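Local coordinates for protein putative transcriptional coactivator P15 (Enterobacteria phage t5, PDB 4BG7) that is a phage homolog of the eukaryotic transcription coactivator PC4, is implicated in recombination-dependent DNA replication and probably binds DNA, at the interface of chains A and B. Sequence-based numbering; all coordinates share one arbitrary frame. Chains: chain A/B, Putative transcriptional coactivator P15.

Contact 1: the interface of chains A and B. Residues chain A 76-77, 80-81, 84; chain B 16, 18, 30, 32, 41, 65, 70.
A:Ile80 carries CG1 anti to the carbonyl carbon (chi1 -76°), which leaves CG2 turned towards B:Tyr65. The B:Tyr65 ring leaves its backbone with CG anti to N (chi1 -179°) and brings its phenol oxygen to A:Ser84, just beyond the end of helix 67-83 of chain A. This is the helix-to-sheet part of the PC4-family dimer: helix 67-83 of chain A lies against strands of chain B. The two branches of A:Ile80 part company. A:Ile80 CD1 meets B:Leu30 CD2 at 3.6 Å. A:Ile80 CG2 also touches B:Val32 CG2. B:Leu30, B:Val32 and B:Ile18 lie alongside A:Ile80, pointing the opposite way. B:Val32 CG2 also lies over the centre of the B:Tyr65 ring and backs it from its own chain. At one side A:Ala76 CB presses tightly on B:Ile18 CG2, 3.4 Å away. At the other side the A:Phe77 ring crosses B:Met41 at about a right angle, with A:Phe77 CE1 3.7 Å from B:Met41 SD. The carbonyl oxygen of B:Thr70 lies at the edge of that ring. The polar rim centres on the hydroxyl of A:Ser84. A:Ser84 OG and B:Tyr65 OH share a hydrogen bond of 2.6 Å, with OG in the plane of the tyrosine ring. A:Ser84 OG donates to A:Ile80 O at 3.1 Å, tilted 31° from the carbonyl plane. A water links this carbonyl and A:Ser84 OG to B:Gln16 NE2, which is 2.7 Å from the water oxygen.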
loop_
_atom_site.group_PDB
_atom_site.type_symbol
_atom_site.label_atom_id
_atom_site.label_comp_id
_atom_site.label_asym_id
_atom_site.label_seq_id
_atom_site.Cartn_x
_atom_site.Cartn_y
_atom_site.Cartn_z
ATOM N N ALA A 76 -10.557 -3.837 0.585
ATOM C CA ALA A 76 -10.777 -2.589 -0.199
ATOM C C ALA A 76 -10.178 -2.718 -1.569
ATOM O O ALA A 76 -10.841 -2.321 -2.595
ATOM C CB ALA A 76 -10.252 -1.294 0.510
ATOM N N PHE A 77 -8.983 -3.315 -1.608
ATOM C CA PHE A 77 -8.261 -3.499 -2.862
ATOM C C PHE A 77 -8.968 -4.518 -3.785
ATOM O O PHE A 77 -9.188 -4.274 -5.001
ATOM C CB PHE A 77 -6.842 -3.925 -2.533
ATOM C CG PHE A 77 -5.903 -4.046 -3.731
ATOM C CD1 PHE A 77 -5.890 -3.129 -4.730
ATOM C CD2 PHE A 77 -5.002 -5.052 -3.777
ATOM C CE1 PHE A 77 -5.001 -3.237 -5.782
ATOM C CE2 PHE A 77 -4.073 -5.136 -4.799
ATOM C CZ PHE A 77 -4.107 -4.242 -5.812
ATOM N N ILE A 80 -12.195 -2.789 -5.146
ATOM C CA ILE A 80 -11.982 -1.808 -6.192
ATOM C C ILE A 80 -11.750 -2.602 -7.472
ATOM O O ILE A 80 -12.293 -2.240 -8.549
ATOM C CB ILE A 80 -10.802 -0.812 -5.848
ATOM C CG1 ILE A 80 -11.304 0.204 -4.809
ATOM C CG2 ILE A 80 -10.298 -0.139 -7.137
ATOM C CD1 ILE A 80 -10.240 1.077 -4.160
ATOM N N LEU A 81 -10.969 -3.669 -7.385
ATOM C CA LEU A 81 -10.702 -4.479 -8.558
ATOM C C LEU A 81 -11.968 -5.137 -9.117
ATOM O O LEU A 81 -12.136 -5.219 -10.359
ATOM C CB LEU A 81 -9.602 -5.493 -8.346
ATOM C CG LEU A 81 -8.184 -4.887 -8.016
ATOM C CD1 LEU A 81 -7.277 -6.049 -7.659
ATOM C CD2 LEU A 81 -7.626 -4.066 -9.179
ATOM N N SER A 84 -14.107 -2.642 -10.916
ATOM C CA SER A 84 -13.460 -2.526 -12.222
ATOM C C SER A 84 -13.584 -3.776 -13.075
ATOM O O SER A 84 -13.189 -3.748 -14.228
ATOM C CB SER A 84 -12.000 -2.178 -12.031
ATOM O OG SER A 84 -11.957 -0.936 -11.305
ATOM N N GLN B 16 -12.844 6.139 -6.603
ATOM C CA GLN B 16 -13.031 5.314 -5.403
ATOM C C GLN B 16 -12.273 5.983 -4.296
ATOM O O GLN B 16 -11.228 6.588 -4.541
ATOM C CB GLN B 16 -12.418 3.961 -5.631
ATOM C CG GLN B 16 -13.000 3.207 -6.812
ATOM C CD GLN B 16 -14.181 2.372 -6.416
ATOM O OE1 GLN B 16 -14.803 2.631 -5.377
ATOM N NE2 GLN B 16 -14.492 1.349 -7.226
ATOM N N ILE B 18 -11.601 4.483 -0.289
ATOM C CA ILE B 18 -11.951 3.620 0.843
ATOM C C ILE B 18 -10.945 3.848 1.980
ATOM O O ILE B 18 -9.759 3.865 1.731
ATOM C CB ILE B 18 -11.894 2.150 0.399
ATOM C CG1 ILE B 18 -12.859 1.945 -0.816
ATOM C CG2 ILE B 18 -12.243 1.220 1.601
ATOM C CD1 ILE B 18 -12.792 0.540 -1.410
ATOM N N LEU B 30 -7.277 4.387 0.350
ATOM C CA LEU B 30 -7.001 3.747 -0.900
ATOM C C LEU B 30 -7.953 4.417 -1.902
ATOM O O LEU B 30 -9.152 4.473 -1.644
ATOM C CB LEU B 30 -7.337 2.280 -0.864
ATOM C CG LEU B 30 -7.133 1.491 -2.179
ATOM C CD1 LEU B 30 -5.696 1.437 -2.659
ATOM C CD2 LEU B 30 -7.593 0.074 -1.865
ATOM N N VAL B 32 -8.886 5.562 -6.163
ATOM C CA VAL B 32 -8.673 5.563 -7.627
ATOM C C VAL B 32 -9.204 6.945 -8.032
ATOM O O VAL B 32 -10.238 7.373 -7.520
ATOM C CB VAL B 32 -9.440 4.454 -8.350
ATOM C CG1 VAL B 32 -9.435 4.668 -9.873
ATOM C CG2 VAL B 32 -8.907 3.089 -7.978
ATOM N N MET B 41 -4.127 4.877 -9.022
ATOM C CA MET B 41 -4.506 4.325 -7.714
ATOM C C MET B 41 -3.451 4.856 -6.750
ATOM O O MET B 41 -2.305 5.096 -7.159
ATOM C CB MET B 41 -4.490 2.810 -7.765
ATOM C CG MET B 41 -4.714 2.139 -6.394
ATOM S SD MET B 41 -4.903 0.344 -6.526
ATOM C CE MET B 41 -6.632 0.188 -6.937
ATOM N N TYR B 65 -3.200 3.135 -12.660
ATOM C CA TYR B 65 -4.126 2.043 -12.317
ATOM C C TYR B 65 -4.239 1.209 -13.557
ATOM O O TYR B 65 -4.979 1.538 -14.469
ATOM C CB TYR B 65 -5.470 2.623 -11.869
ATOM C CG TYR B 65 -6.541 1.617 -11.447
ATOM C CD1 TYR B 65 -6.261 0.590 -10.536
ATOM C CD2 TYR B 65 -7.835 1.697 -11.954
ATOM C CE1 TYR B 65 -7.239 -0.341 -10.176
ATOM C CE2 TYR B 65 -8.821 0.775 -11.584
ATOM C CZ TYR B 65 -8.522 -0.233 -10.696
ATOM O OH TYR B 65 -9.516 -1.152 -10.335
ATOM N N THR B 70 -1.329 -3.052 -10.521
ATOM C CA THR B 70 -2.208 -3.655 -9.510
ATOM C C THR B 70 -1.804 -5.058 -9.254
ATOM O O THR B 70 -1.812 -5.486 -8.131
ATOM C CB THR B 70 -3.673 -3.627 -9.926
ATOM O OG1 THR B 70 -3.820 -4.298 -11.175
ATOM C CG2 THR B 70 -4.239 -2.163 -9.963
HETATM O O HOH W 1 -13.111 0.314 -9.336
#

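Contact 2: the interface of chains A and B. Residues chain A 19-21, 97; chain B 61, 63, 69, 72-73, 76.
A:Trp21 pushes the benzo edge of its indole into chain B, where B:Phe63 receives it. This is the part of the PC4-family dimer interface where strand 16-23 of chain A meets helix 67-83 and strand 61-64 of chain B. The meeting is edge-to-face. The tryptophan CH2 stands over the centre of the phenyl face, 3.5 Å above its plane, and the two planes make 55°. The neighbouring A:Trp21 CZ2 reaches B:Phe63 CD1 at 3.4 Å and also touches CE2 of B:Phe61. A:Trp21 has CG between the backbone N and the carbonyl carbon (chi1 45°), a crowded position that directs the indole across the interface. Both indole faces have neighbours towards the rim. B:Thr69 CG2 lies over one, and A:Leu20 CB, from the same chain, lies over the other. Together they should limit tilting of the ring.

B:Gln72, on helix 67-83, supplies the polar contact. Its side chain starts anti to the backbone N and bends at chi2, which turns the amide towards strand 16-23 of chain A. The amide nitrogen B:Gln72 NE2 donates to the main-chain oxygen A:Ile19 O at 3.0 Å. The acceptor lies near the amide plane of the glutamine. The bond is moderately bent, with 141° at the hydrogen. The methylene B:Gln72 CG packs 3.8 Å from A:Leu20 CA. A:Leu97, from helix 87-98, crosses the glutamine at about a right angle. A:Leu97 CD1 lies against B:Gln72 CA, 3.4 Å away, and the leucine methyls adjoin the amide oxygen OE1.

A:Leu20 completes the patch by spreading its two methyls between the helix and a strand. CD1 meets the rim of B:Phe61 and also approaches B:Leu73, whose side chain it crosses at a slant. The other methyl, A:Leu20 CD2, rests on the helix, 3.6 Å from B:Ala76 CB.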
loop_
_atom_site.group_PDB
_atom_site.type_symbol
_atom_site.label_atom_id
_atom_site.label_comp_id
_atom_site.label_asym_id
_atom_site.label_seq_id
_atom_site.Cartn_x
_atom_site.Cartn_y
_atom_site.Cartn_z
ATOM N N ILE A 19 10.156 -5.381 -3.893
ATOM C CA ILE A 19 10.126 -4.393 -4.913
ATOM C C ILE A 19 8.766 -4.321 -5.612
ATOM O O ILE A 19 8.211 -5.330 -5.955
ATOM C CB ILE A 19 11.255 -4.579 -5.971
ATOM C CG1 ILE A 19 12.652 -4.515 -5.317
ATOM C CG2 ILE A 19 11.126 -3.455 -6.979
ATOM C CD1 ILE A 19 13.780 -5.349 -5.955
ATOM N N LEU A 20 8.257 -3.127 -5.804
ATOM C CA LEU A 20 7.082 -2.878 -6.602
ATOM C C LEU A 20 7.544 -2.374 -7.984
ATOM O O LEU A 20 7.318 -3.066 -8.955
ATOM C CB LEU A 20 6.148 -1.865 -5.926
ATOM C CG LEU A 20 5.496 -2.298 -4.576
ATOM C CD1 LEU A 20 4.550 -1.251 -4.050
ATOM C CD2 LEU A 20 4.800 -3.647 -4.580
ATOM N N TRP A 21 8.147 -1.182 -8.056
ATOM C CA TRP A 21 8.623 -0.578 -9.318
ATOM C C TRP A 21 9.612 0.574 -9.081
ATOM O O TRP A 21 9.904 0.922 -7.924
ATOM C CB TRP A 21 7.442 -0.077 -10.127
ATOM C CG TRP A 21 6.443 0.669 -9.291
ATOM C CD1 TRP A 21 6.561 1.939 -8.740
ATOM C CD2 TRP A 21 5.153 0.177 -8.842
ATOM N NE1 TRP A 21 5.420 2.276 -8.010
ATOM C CE2 TRP A 21 4.535 1.258 -8.065
ATOM C CE3 TRP A 21 4.446 -0.986 -9.042
ATOM C CZ2 TRP A 21 3.291 1.115 -7.478
ATOM C CZ3 TRP A 21 3.183 -1.096 -8.466
ATOM C CH2 TRP A 21 2.627 -0.068 -7.709
ATOM N N LEU A 97 3.410 -13.614 -11.303
ATOM C CA LEU A 97 4.499 -12.823 -10.712
ATOM C C LEU A 97 5.225 -13.639 -9.629
ATOM O O LEU A 97 6.449 -13.467 -9.451
ATOM C CB LEU A 97 4.008 -11.459 -10.195
ATOM C CG LEU A 97 3.641 -10.380 -11.244
ATOM C CD1 LEU A 97 3.117 -9.037 -10.689
ATOM C CD2 LEU A 97 4.781 -10.111 -12.224
ATOM N N PHE B 61 1.723 7.013 -1.864
ATOM C CA PHE B 61 2.265 6.723 -3.200
ATOM C C PHE B 61 1.121 6.551 -4.178
ATOM O O PHE B 61 0.005 6.182 -3.793
ATOM C CB PHE B 61 3.242 5.553 -3.174
ATOM C CG PHE B 61 2.630 4.163 -3.061
ATOM C CD1 PHE B 61 1.803 3.786 -1.997
ATOM C CD2 PHE B 61 2.958 3.199 -3.976
ATOM C CE1 PHE B 61 1.322 2.490 -1.894
ATOM C CE2 PHE B 61 2.440 1.917 -3.880
ATOM C CZ PHE B 61 1.635 1.562 -2.851
ATOM N N PHE B 63 0.184 5.551 -8.375
ATOM C CA PHE B 63 0.697 4.856 -9.542
ATOM C C PHE B 63 -0.423 4.729 -10.601
ATOM O O PHE B 63 -1.604 4.874 -10.285
ATOM C CB PHE B 63 1.243 3.517 -9.163
ATOM C CG PHE B 63 0.330 2.651 -8.285
ATOM C CD1 PHE B 63 0.405 2.723 -6.893
ATOM C CD2 PHE B 63 -0.539 1.722 -8.851
ATOM C CE1 PHE B 63 -0.389 1.930 -6.101
ATOM C CE2 PHE B 63 -1.341 0.929 -8.057
ATOM C CZ PHE B 63 -1.275 1.050 -6.676
ATOM N N THR B 69 0.403 -2.661 -12.672
ATOM C CA THR B 69 0.738 -2.034 -11.381
ATOM C C THR B 69 -0.054 -2.753 -10.249
ATOM O O THR B 69 0.502 -3.093 -9.199
ATOM C CB THR B 69 0.540 -0.492 -11.388
ATOM O OG1 THR B 69 -0.754 -0.112 -11.897
ATOM C CG2 THR B 69 1.633 0.270 -12.226
ATOM N N GLN B 72 1.305 -6.356 -9.561
ATOM C CA GLN B 72 2.546 -6.244 -8.820
ATOM C C GLN B 72 2.243 -6.041 -7.318
ATOM O O GLN B 72 2.782 -6.750 -6.479
ATOM C CB GLN B 72 3.369 -5.079 -9.393
ATOM C CG GLN B 72 4.778 -4.964 -8.833
ATOM C CD GLN B 72 5.632 -6.185 -9.086
ATOM O OE1 GLN B 72 5.424 -6.871 -10.097
ATOM N NE2 GLN B 72 6.601 -6.480 -8.163
ATOM N N LEU B 73 1.375 -5.110 -7.015
ATOM C CA LEU B 73 0.998 -4.838 -5.652
ATOM C C LEU B 73 0.280 -6.004 -4.995
ATOM O O LEU B 73 0.602 -6.418 -3.839
ATOM C CB LEU B 73 0.164 -3.565 -5.594
ATOM C CG LEU B 73 -0.317 -3.139 -4.181
ATOM C CD1 LEU B 73 0.861 -2.941 -3.194
ATOM C CD2 LEU B 73 -1.175 -1.886 -4.309
ATOM N N ALA B 76 2.817 -8.665 -4.123
ATOM C CA ALA B 76 3.797 -8.310 -3.058
ATOM C C ALA B 76 3.063 -8.391 -1.714
ATOM O O ALA B 76 3.560 -9.014 -0.781
ATOM C CB ALA B 76 4.350 -6.948 -3.336
#

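The centres of the C-alpha atoms of contact 1 and contact 2 are about 14 Å apart. Helix 67-83 takes part in both. Contact 1 uses mainly its C-terminal part from chain A, with B:Thr70 from the partner helix. Contact 2 uses B:Thr69, B:Gln72, B:Leu73 and B:Ala76. Residue 76 therefore serves both contacts, once in each chain. B:Phe63 and B:Tyr65 carry the chain B segment from contact 2 to contact 1. Two-fold symmetry repeats each contact with the chains exchanged. Helix 67-83 of each chain thus meets strands of the partner in more than one place, which fits the dimeric assembly of the PC4 family.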